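NADH oxidase (Thermus thermophilus, PDB 6RVB) probably reduces coenzyme A disulfide with NADH, as a flavoprotein of the pyridine nucleotide-disulfide oxidoreductase family that carries FAD. Local coordinates at residues P245-A256 / G261-N272. Residues are numbered along the deposited sequence; the frame is centred on the assembly and turned at random.
Sequences PNTELAQAMGVA and GAIATDERMRTN
A nearly straight backbone hydrogen bond from A264 N to A256 O (3.2 Å, N-H...O angle 174°) joins 245-256 to 261-272, and apolar groups do much of the remaining work. The case illustrates how a two-dinucleotide-binding-domain flavoprotein of the disulfide reductase family anchors irregular chain: the short helix 248-252, closed by a Schellman motif at G254, packs against the loop that leads into strand 276-278, an edge strand of the parallel FAD-domain sheet. I263 splits its branches between A250 in the helix and V255 just past its C-terminal end. CG2, anti to the backbone N (CG1 at chi1 -74°), meets V255 CG1 at 3.8 Å as the two branched side chains meet at a slant, while CD1 reaches A250 CB at 3.9 Å. With an alanine at I263, A250 and V255 would probably lose these partners and a gap is likely to open beside A278 of the strand. V255 CG1 also lies 4.0 Å from T271 CG2, whose hydroxyl instead bonds V276 O. Farther along, D266 OD1 accepts from R270 N from above the carboxylate plane, and D266, R268 and R270 form a salt-bridge network beside the type I turn from D266 to M269. Near the FAD site, P245 sets its ring against A262, CG to CB 4.4 Å, and CG also lies 3.7 Å from G261 O.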
loop_
_atom_site.group_PDB
_atom_site.type_symbol
_atom_site.label_atom_id
_atom_site.label_comp_id
_atom_site.label_asym_id
_atom_site.label_seq_id
_atom_site.Cartn_x
_atom_site.Cartn_y
_atom_site.Cartn_z
ATOM N N PRO A 245 -12.583 4.331 -28.169
ATOM C CA PRO A 245 -13.912 3.844 -27.781
ATOM C C PRO A 245 -14.851 3.500 -28.924
ATOM O O PRO A 245 -14.776 4.069 -30.016
ATOM C CB PRO A 245 -14.486 5.014 -27.047
ATOM C CG PRO A 245 -13.854 6.151 -27.693
ATOM C CD PRO A 245 -12.462 5.774 -28.053
ATOM N N ASN A 246 -15.738 2.549 -28.645
ATOM C CA ASN A 246 -16.810 2.139 -29.538
ATOM C C ASN A 246 -18.072 2.980 -29.563
ATOM O O ASN A 246 -19.141 2.557 -29.164
ATOM C CB ASN A 246 -17.145 0.731 -29.230
ATOM C CG ASN A 246 -16.212 -0.158 -29.842
ATOM O OD1 ASN A 246 -15.775 0.089 -30.965
ATOM N ND2 ASN A 246 -15.834 -1.200 -29.132
ATOM N N THR A 247 -17.965 4.153 -30.120
ATOM C CA THR A 247 -19.043 5.056 -30.000
ATOM C C THR A 247 -19.958 4.971 -31.201
ATOM O O THR A 247 -20.825 5.787 -31.349
ATOM C CB THR A 247 -18.510 6.478 -29.839
ATOM O OG1 THR A 247 -18.055 6.962 -31.101
ATOM C CG2 THR A 247 -17.315 6.509 -28.932
ATOM N N GLU A 248 -19.817 3.983 -32.058
ATOM C CA GLU A 248 -20.460 4.101 -33.359
ATOM C C GLU A 248 -22.032 4.029 -33.286
ATOM O O GLU A 248 -22.795 4.934 -33.790
ATOM C CB GLU A 248 -19.798 3.064 -34.244
ATOM C CG GLU A 248 -20.163 3.020 -35.724
ATOM C CD GLU A 248 -19.615 1.695 -36.361
ATOM O OE1 GLU A 248 -18.482 1.258 -35.958
ATOM O OE2 GLU A 248 -20.319 1.073 -37.217
ATOM N N LEU A 249 -22.507 2.997 -32.590
ATOM C CA LEU A 249 -23.934 2.824 -32.401
ATOM C C LEU A 249 -24.526 3.974 -31.687
ATOM O O LEU A 249 -25.567 4.453 -32.026
ATOM C CB LEU A 249 -24.192 1.598 -31.602
ATOM C CG LEU A 249 -25.577 1.295 -31.170
ATOM C CD1 LEU A 249 -26.344 0.817 -32.330
ATOM C CD2 LEU A 249 -25.556 0.193 -30.109
ATOM N N ALA A 250 -23.845 4.417 -30.661
ATOM C CA ALA A 250 -24.277 5.552 -29.889
ATOM C C ALA A 250 -24.421 6.804 -30.682
ATOM O O ALA A 250 -25.275 7.595 -30.367
ATOM C CB ALA A 250 -23.326 5.776 -28.833
ATOM N N GLN A 251 -23.581 7.032 -31.683
ATOM C CA GLN A 251 -23.738 8.266 -32.430
ATOM C C GLN A 251 -24.927 8.181 -33.347
ATOM O O GLN A 251 -25.614 9.191 -33.586
ATOM C CB GLN A 251 -22.549 8.557 -33.261
ATOM C CG GLN A 251 -21.475 9.233 -32.516
ATOM C CD GLN A 251 -20.200 9.388 -33.406
ATOM O OE1 GLN A 251 -19.312 8.426 -33.621
ATOM N NE2 GLN A 251 -20.095 10.608 -33.945
ATOM N N ALA A 252 -25.171 6.970 -33.849
ATOM C CA ALA A 252 -26.286 6.784 -34.756
ATOM C C ALA A 252 -27.515 7.238 -34.063
ATOM O O ALA A 252 -28.334 7.905 -34.649
ATOM C CB ALA A 252 -26.420 5.370 -35.111
ATOM N N MET A 253 -27.643 6.875 -32.788
ATOM C CA MET A 253 -28.874 7.141 -32.080
ATOM C C MET A 253 -28.907 8.530 -31.526
ATOM O O MET A 253 -29.891 8.916 -30.931
ATOM C CB MET A 253 -29.135 6.094 -31.030
ATOM C CG MET A 253 -28.173 6.021 -29.962
ATOM S SD MET A 253 -28.764 4.900 -28.690
ATOM C CE MET A 253 -29.978 5.868 -27.829
ATOM N N GLY A 254 -27.843 9.293 -31.762
ATOM C CA GLY A 254 -27.755 10.678 -31.322
ATOM C C GLY A 254 -27.404 10.995 -29.886
ATOM O O GLY A 254 -27.833 12.038 -29.353
ATOM N N VAL A 255 -26.656 10.089 -29.266
ATOM C CA VAL A 255 -25.961 10.327 -27.999
ATOM C C VAL A 255 -24.739 11.289 -28.208
ATOM O O VAL A 255 -24.027 11.167 -29.173
ATOM C CB VAL A 255 -25.457 8.990 -27.447
ATOM C CG1 VAL A 255 -24.514 9.196 -26.301
ATOM C CG2 VAL A 255 -26.589 8.123 -27.057
ATOM N N ALA A 256 -24.531 12.267 -27.356
ATOM C CA ALA A 256 -23.391 13.142 -27.480
ATOM C C ALA A 256 -22.089 12.563 -27.058
ATOM O O ALA A 256 -22.003 11.870 -26.064
ATOM C CB ALA A 256 -23.599 14.321 -26.747
ATOM N N GLY A 261 -13.831 12.057 -27.139
ATOM C CA GLY A 261 -14.252 11.070 -28.095
ATOM C C GLY A 261 -15.100 9.959 -27.555
ATOM O O GLY A 261 -15.787 9.226 -28.332
ATOM N N ALA A 262 -15.037 9.827 -26.241
ATOM C CA ALA A 262 -15.833 8.873 -25.542
ATOM C C ALA A 262 -17.227 9.485 -25.300
ATOM O O ALA A 262 -17.417 10.697 -25.477
ATOM C CB ALA A 262 -15.183 8.556 -24.317
ATOM N N ILE A 263 -18.219 8.665 -24.934
ATOM C CA ILE A 263 -19.570 9.173 -24.652
ATOM C C ILE A 263 -19.503 10.046 -23.434
ATOM O O ILE A 263 -18.834 9.706 -22.499
ATOM C CB ILE A 263 -20.538 8.054 -24.362
ATOM C CG1 ILE A 263 -20.919 7.291 -25.613
ATOM C CG2 ILE A 263 -21.761 8.587 -23.728
ATOM C CD1 ILE A 263 -21.534 6.046 -25.363
ATOM N N ALA A 264 -20.194 11.188 -23.464
ATOM C CA ALA A 264 -20.267 12.137 -22.344
ATOM C C ALA A 264 -21.237 11.680 -21.277
ATOM O O ALA A 264 -22.222 11.071 -21.593
ATOM C CB ALA A 264 -20.700 13.379 -22.847
ATOM N N THR A 265 -20.957 11.950 -20.012
ATOM C CA THR A 265 -21.846 11.497 -18.918
ATOM C C THR A 265 -21.864 12.466 -17.746
ATOM O O THR A 265 -20.937 13.232 -17.590
ATOM C CB THR A 265 -21.496 10.041 -18.341
ATOM O OG1 THR A 265 -20.344 10.063 -17.486
ATOM C CG2 THR A 265 -21.289 9.079 -19.439
ATOM N N ASP A 266 -22.910 12.403 -16.929
ATOM C CA ASP A 266 -22.946 13.078 -15.646
ATOM C C ASP A 266 -22.622 12.175 -14.477
ATOM O O ASP A 266 -22.226 11.046 -14.693
ATOM C CB ASP A 266 -24.259 13.800 -15.445
ATOM C CG ASP A 266 -25.438 12.901 -15.386
ATOM O OD1 ASP A 266 -25.276 11.707 -15.304
ATOM O OD2 ASP A 266 -26.563 13.435 -15.388
ATOM N N GLU A 267 -22.756 12.667 -13.248
ATOM C CA GLU A 267 -22.392 11.873 -12.092
ATOM C C GLU A 267 -23.362 10.712 -11.944
ATOM O O GLU A 267 -23.255 9.927 -11.040
ATOM C CB GLU A 267 -22.345 12.694 -10.801
ATOM C CG GLU A 267 -21.502 13.938 -10.769
ATOM C CD GLU A 267 -21.518 14.629 -9.401
ATOM O OE1 GLU A 267 -20.702 15.544 -9.205
ATOM O OE2 GLU A 267 -22.313 14.271 -8.495
ATOM N N ARG A 268 -24.350 10.583 -12.802
ATOM C CA ARG A 268 -25.306 9.512 -12.613
ATOM C C ARG A 268 -25.211 8.614 -13.784
ATOM O O ARG A 268 -26.080 7.757 -13.978
ATOM C CB ARG A 268 -26.713 10.016 -12.525
ATOM C CG ARG A 268 -27.338 9.726 -11.315
ATOM C CD ARG A 268 -27.798 10.961 -10.702
ATOM N NE ARG A 268 -29.164 11.316 -11.093
ATOM C CZ ARG A 268 -29.487 12.331 -11.888
ATOM N NH1 ARG A 268 -28.509 13.140 -12.424
ATOM N NH2 ARG A 268 -30.789 12.526 -12.112
ATOM N N MET A 269 -24.148 8.820 -14.560
ATOM C CA MET A 269 -23.881 8.044 -15.742
ATOM C C MET A 269 -24.910 8.275 -16.869
ATOM O O MET A 269 -25.030 7.480 -17.762
ATOM C CB MET A 269 -23.709 6.583 -15.327
ATOM C CG MET A 269 -22.555 6.423 -14.324
ATOM S SD MET A 269 -21.025 6.736 -15.116
ATOM C CE MET A 269 -20.768 8.321 -14.440
ATOM N N ARG A 270 -25.630 9.388 -16.840
ATOM C CA ARG A 270 -26.602 9.655 -17.852
ATOM C C ARG A 270 -26.087 10.354 -19.068
ATOM O O ARG A 270 -25.308 11.254 -18.968
ATOM C CB ARG A 270 -27.688 10.506 -17.296
ATOM C CG ARG A 270 -29.093 10.328 -18.183
ATOM C CD ARG A 270 -30.523 10.565 -17.392
ATOM N NE ARG A 270 -30.636 11.952 -16.875
ATOM C CZ ARG A 270 -29.959 12.379 -15.844
ATOM N NH1 ARG A 270 -29.197 11.516 -15.242
ATOM N NH2 ARG A 270 -30.027 13.620 -15.453
ATOM N N THR A 271 -26.525 9.937 -20.242
ATOM C CA THR A 271 -26.162 10.637 -21.452
ATOM C C THR A 271 -27.094 11.786 -21.687
ATOM O O THR A 271 -27.932 12.118 -20.862
ATOM C CB THR A 271 -26.190 9.734 -22.668
ATOM O OG1 THR A 271 -27.511 9.282 -22.929
ATOM C CG2 THR A 271 -25.383 8.544 -22.423
ATOM N N ASN A 272 -26.953 12.405 -22.835
ATOM C CA ASN A 272 -27.792 13.517 -23.165
ATOM C C ASN A 272 -29.232 13.088 -23.450
ATOM O O ASN A 272 -30.079 13.901 -23.534
ATOM C CB ASN A 272 -27.242 14.247 -24.375
ATOM C CG ASN A 272 -27.212 13.367 -25.594
ATOM O OD1 ASN A 272 -27.928 13.561 -26.548
ATOM N ND2 ASN A 272 -26.420 12.349 -25.529
#